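Local coordinates for alginate biosynthesis protein AlgJ (Pseudomonas putida, PDB 4O8V) that probably works with AlgI and AlgF as an inner-membrane-associated O-acetyltransferase that adds acetyl groups to mannuronate residues of alginate, at residues A[143-148]-A[267-272]; A[210-215]-A[233-238]. All blocks are in the same frame, centred on the assembly; numbering follows the deposited sequence. Where two conformers were deposited one is given.

Contact 1: residues A[143-148]-A[267-272]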
# COMPACT_ATOMS: atom_id res chain seq x y z
N SER A 143 -8.23 17.04 10.99
CA SER A 143 -8.05 18.37 10.40
C SER A 143 -6.65 18.57 9.81
O SER A 143 -6.03 19.61 10.05
CB SER A 143 -8.32 19.46 11.45
OG SER A 143 -9.56 19.26 12.12
N LEU A 144 -6.16 17.60 9.04
CA LEU A 144 -4.78 17.66 8.55
C LEU A 144 -4.66 18.54 7.32
O LEU A 144 -3.57 19.04 7.01
CB LEU A 144 -4.28 16.25 8.23
CG LEU A 144 -4.28 15.29 9.42
CD1 LEU A 144 -3.68 13.96 8.99
CD2 LEU A 144 -3.50 15.89 10.58
N LEU A 145 -5.77 18.74 6.62
CA LEU A 145 -5.78 19.55 5.41
C LEU A 145 -6.53 20.84 5.61
O LEU A 145 -7.63 20.85 6.14
CB LEU A 145 -6.41 18.79 4.23
CG LEU A 145 -5.56 17.81 3.42
CD1 LEU A 145 -6.38 17.20 2.33
CD2 LEU A 145 -4.35 18.53 2.83
N ASN A 146 -5.94 21.93 5.15
CA ASN A 146 -6.70 23.16 4.99
C ASN A 146 -6.58 23.59 3.53
O ASN A 146 -5.85 22.97 2.76
CB ASN A 146 -6.22 24.26 5.96
CG ASN A 146 -4.77 24.68 5.73
OD1 ASN A 146 -4.22 24.57 4.64
ND2 ASN A 146 -4.14 25.21 6.78
N GLY A 147 -7.31 24.62 3.14
CA GLY A 147 -7.29 25.01 1.75
C GLY A 147 -8.64 24.72 1.14
O GLY A 147 -9.41 23.93 1.69
N ASP A 148 -8.94 25.37 0.03
CA ASP A 148 -10.22 25.19 -0.63
C ASP A 148 -10.35 23.79 -1.19
O ASP A 148 -9.44 23.30 -1.85
CB ASP A 148 -10.40 26.22 -1.74
CG ASP A 148 -10.44 27.64 -1.22
OD1 ASP A 148 -10.66 27.81 0.00
OD2 ASP A 148 -10.23 28.58 -2.01
N PRO A 267 4.49 19.09 1.17
CA PRO A 267 3.03 19.06 1.19
C PRO A 267 2.48 19.13 2.61
O PRO A 267 3.22 18.90 3.56
CB PRO A 267 2.72 17.71 0.54
CG PRO A 267 3.88 16.88 0.88
CD PRO A 267 5.08 17.78 0.85
N GLN A 268 1.21 19.46 2.76
CA GLN A 268 0.58 19.38 4.08
C GLN A 268 0.51 17.93 4.59
O GLN A 268 0.71 17.68 5.78
CB GLN A 268 -0.82 19.98 4.05
CG GLN A 268 -0.78 21.47 3.74
CD GLN A 268 -2.14 22.09 3.70
OE1 GLN A 268 -3.10 21.55 4.24
NE2 GLN A 268 -2.25 23.25 3.06
N VAL A 269 0.22 16.99 3.69
CA VAL A 269 0.01 15.59 4.04
C VAL A 269 0.76 14.68 3.08
O VAL A 269 0.72 14.88 1.86
CB VAL A 269 -1.51 15.22 4.03
CG1 VAL A 269 -1.73 13.71 4.19
CG2 VAL A 269 -2.25 15.98 5.10
N VAL A 270 1.44 13.67 3.63
CA VAL A 270 1.99 12.60 2.82
C VAL A 270 1.27 11.30 3.17
O VAL A 270 1.27 10.87 4.33
CB VAL A 270 3.50 12.42 3.03
CG1 VAL A 270 4.00 11.19 2.25
CG2 VAL A 270 4.25 13.68 2.61
N VAL A 271 0.64 10.69 2.18
CA VAL A 271 0.02 9.38 2.38
C VAL A 271 1.06 8.35 1.97
O VAL A 271 1.56 8.36 0.84
CB VAL A 271 -1.26 9.21 1.54
CG1 VAL A 271 -1.78 7.76 1.62
CG2 VAL A 271 -2.32 10.17 1.98
N TRP A 272 1.41 7.46 2.90
CA TRP A 272 2.44 6.45 2.66
C TRP A 272 1.82 5.06 2.69
O TRP A 272 1.49 4.55 3.76
CB TRP A 272 3.53 6.55 3.72
CG TRP A 272 4.73 5.68 3.45
CD1 TRP A 272 4.98 4.92 2.33
CD2 TRP A 272 5.86 5.50 4.32
NE1 TRP A 272 6.19 4.29 2.46
CE2 TRP A 272 6.74 4.61 3.67
CE3 TRP A 272 6.20 5.99 5.58
CZ2 TRP A 272 7.97 4.21 4.24
CZ3 TRP A 272 7.41 5.59 6.16
CH2 TRP A 272 8.28 4.71 5.48

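Contact 2: residues A[210-215]-A[233-238]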
# COMPACT_ATOMS: atom_id res chain seq x y z
N ILE A 210 1.16 21.34 -4.54
CA ILE A 210 0.13 20.33 -4.31
C ILE A 210 0.12 19.98 -2.83
O ILE A 210 1.17 19.74 -2.25
CB ILE A 210 0.36 19.09 -5.20
CG1 ILE A 210 0.33 19.51 -6.67
CG2 ILE A 210 -0.68 17.96 -4.92
CD1 ILE A 210 0.09 18.37 -7.65
N PRO A 211 -1.06 20.00 -2.20
CA PRO A 211 -1.11 19.85 -0.74
C PRO A 211 -0.92 18.42 -0.23
O PRO A 211 -0.60 18.26 0.95
CB PRO A 211 -2.50 20.35 -0.38
CG PRO A 211 -3.29 20.23 -1.61
CD PRO A 211 -2.36 20.42 -2.75
N VAL A 212 -1.08 17.42 -1.09
CA VAL A 212 -0.91 16.02 -0.66
C VAL A 212 0.04 15.26 -1.58
O VAL A 212 -0.06 15.37 -2.81
CB VAL A 212 -2.27 15.27 -0.63
CG1 VAL A 212 -2.08 13.82 -0.19
CG2 VAL A 212 -3.30 15.99 0.26
N ALA A 213 0.95 14.47 -1.01
CA ALA A 213 1.78 13.58 -1.82
C ALA A 213 1.46 12.13 -1.48
O ALA A 213 1.18 11.80 -0.33
CB ALA A 213 3.29 13.85 -1.60
N LEU A 214 1.49 11.27 -2.50
CA LEU A 214 1.26 9.84 -2.32
C LEU A 214 2.59 9.13 -2.57
O LEU A 214 3.24 9.40 -3.59
CB LEU A 214 0.17 9.32 -3.28
CG LEU A 214 0.00 7.80 -3.39
CD1 LEU A 214 -0.42 7.20 -2.06
CD2 LEU A 214 -1.05 7.49 -4.48
N VAL A 215 3.02 8.30 -1.61
CA VAL A 215 4.20 7.47 -1.77
C VAL A 215 3.85 6.02 -1.47
O VAL A 215 3.07 5.74 -0.55
CB VAL A 215 5.35 7.94 -0.83
CG1 VAL A 215 6.63 7.12 -1.11
CG2 VAL A 215 5.59 9.39 -1.03
N GLN A 233 -10.45 12.26 -5.18
CA GLN A 233 -11.88 12.39 -5.01
C GLN A 233 -12.31 12.39 -3.54
O GLN A 233 -13.13 13.21 -3.14
CB GLN A 233 -12.61 11.28 -5.75
CG GLN A 233 -14.12 11.42 -5.65
CD GLN A 233 -14.83 10.66 -6.73
OE1 GLN A 233 -14.70 10.99 -7.90
NE2 GLN A 233 -15.57 9.63 -6.34
N ALA A 234 -11.77 11.47 -2.74
CA ALA A 234 -12.22 11.36 -1.36
C ALA A 234 -11.74 12.55 -0.53
O ALA A 234 -12.49 13.11 0.28
CB ALA A 234 -11.75 10.03 -0.75
N LEU A 235 -10.49 12.97 -0.76
CA LEU A 235 -9.91 14.10 -0.04
C LEU A 235 -10.40 15.45 -0.54
O LEU A 235 -10.20 16.46 0.14
CB LEU A 235 -8.38 14.07 -0.15
CG LEU A 235 -7.68 12.89 0.52
CD1 LEU A 235 -6.23 12.82 0.05
CD2 LEU A 235 -7.76 13.05 2.03
N ARG A 236 -11.04 15.46 -1.71
CA ARG A 236 -11.35 16.73 -2.38
C ARG A 236 -10.10 17.60 -2.44
O ARG A 236 -10.07 18.79 -2.03
CB ARG A 236 -12.51 17.45 -1.68
CG ARG A 236 -13.75 16.56 -1.55
CD ARG A 236 -14.92 17.29 -0.95
NE ARG A 236 -15.75 17.86 -2.00
CZ ARG A 236 -16.25 19.08 -1.97
NH1 ARG A 236 -16.03 19.87 -0.93
NH2 ARG A 236 -16.99 19.51 -2.99
N SER A 237 -9.03 16.99 -2.95
CA SER A 237 -7.73 17.66 -3.03
C SER A 237 -6.87 17.12 -4.17
O SER A 237 -6.95 15.93 -4.50
CB SER A 237 -6.96 17.48 -1.72
OG SER A 237 -5.68 18.09 -1.80
N ASP A 238 -6.07 17.97 -4.81
CA ASP A 238 -5.12 17.41 -5.77
C ASP A 238 -4.11 16.60 -4.97
O ASP A 238 -3.90 16.86 -3.78
CB ASP A 238 -4.44 18.49 -6.62
CG ASP A 238 -3.74 17.91 -7.85
OD1 ASP A 238 -3.92 16.72 -8.16
OD2 ASP A 238 -3.02 18.67 -8.54

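Contact 1: residues A[143-148]-A[267-272]
The side-chain amides of Q268 and N146 meet with their planes 81° apart. At the edge of the Q268 amide, OE1 takes the backbone N-H of N146: N146 N lies 3.0 Å from OE1, in the carbonyl plane on a lone pair, and the bond is almost straight at 169°. N146 OD1 lies beyond the OE1–NE2 edge, lifted to one side of the plane, 2.8 Å from Q268 NE2; lifted and displaced toward OE1, it gives a bent, weak hydrogen bond. L145 CD2 lies on the opposite side of the plane, 3.6 Å from Q268 OE1. N146 reaches its place with CG in the crowded position between backbone N and carbonyl carbon (chi1 63°), while Q268 suits the span because its chain runs extended beyond CG. Deeper in, V269 CG2 fills the corner between the leucines, 3.7 Å from L144 CB and 4.0 Å from L145 CD2. L144 and V269 also both touch V57 on strand 55-61, so L144 packs against two neighbouring strands of the parallel sheet. An alanine in place of Q268 would probably leave N146 N-H without its side-chain acceptor and set the N146 amide freer to turn. The chemistry is divided: one strong and one weak hydrogen bond to the Q268 amide tie the loop after helix 125-141 to the start of strand 269-275, and branched aliphatic groups pack beside them.

Contact 2: residues A[210-215]-A[233-238]
V212 faces the turn that leaves helix 227-235, and the carbons of its side chain spread over three residues there. CB sits 3.9 Å from the backbone O of D238. From it CG2 runs beside the backbone N toward the hydroxyl of S237, with OG 3.8 Å from CG2, while CG1, anti to the backbone N (chi1 180°), approaches L235 CD1 at a loose 4.3 Å. A valine suits the place because its two branches separate at once, one to the helix end and one to the turn. The hydroxyl is itself occupied: S237 OG, anti to its own backbone N (chi1 178°), gives its proton to D238 O at 2.9 Å, from a position tilted 21° out of the carbonyl plane. That bond satisfies a polar group set against carbon, for P211 CG comes within 3.2 Å of S237 OG. The hydroxyl meets the ring at this CG corner; a serine is short enough for its OG to reach both this carbon and D238 O. I210 packs alongside, its CG2 3.6 Å from D238 O. The turn itself is a Schellman motif, in which R236 takes positive phi and S237 N bonds back to Q232 O, swinging the chain out of the helix. L235, in the last helical turn, also packs on A136 and V139 of helix 125-141. V212 shares backbone hydrogen bonds with A240, so strand 212-215, helix 227-235 and strand 239-241 form a beta-alpha-beta unit in which the two strands lie side by side and parallel; the contact joins the entry to the first strand to the helix end and to the link that leads into the second strand.

From the N terminus the chain passes strand 55-61 and later helix 125-141, and loop 143-148 follows that helix. The chain then makes the antiparallel pair 152-162 and 184-193 before returning to the parallel sheet through segment 210-215. Contact 2 closes a short loop from there to 233-238, and only later does 267-272 return to 143-148, so the long loop of contact 1 encloses the short one completely. The two meet in the parallel sheet, where strands 212-215 and 269-275 are neighbours: V271 N and A213 O, and V271 O and V215 N, probably form hydrogen bonds. L145 touches V212, so the loop after helix 125-141 also reaches contact 2.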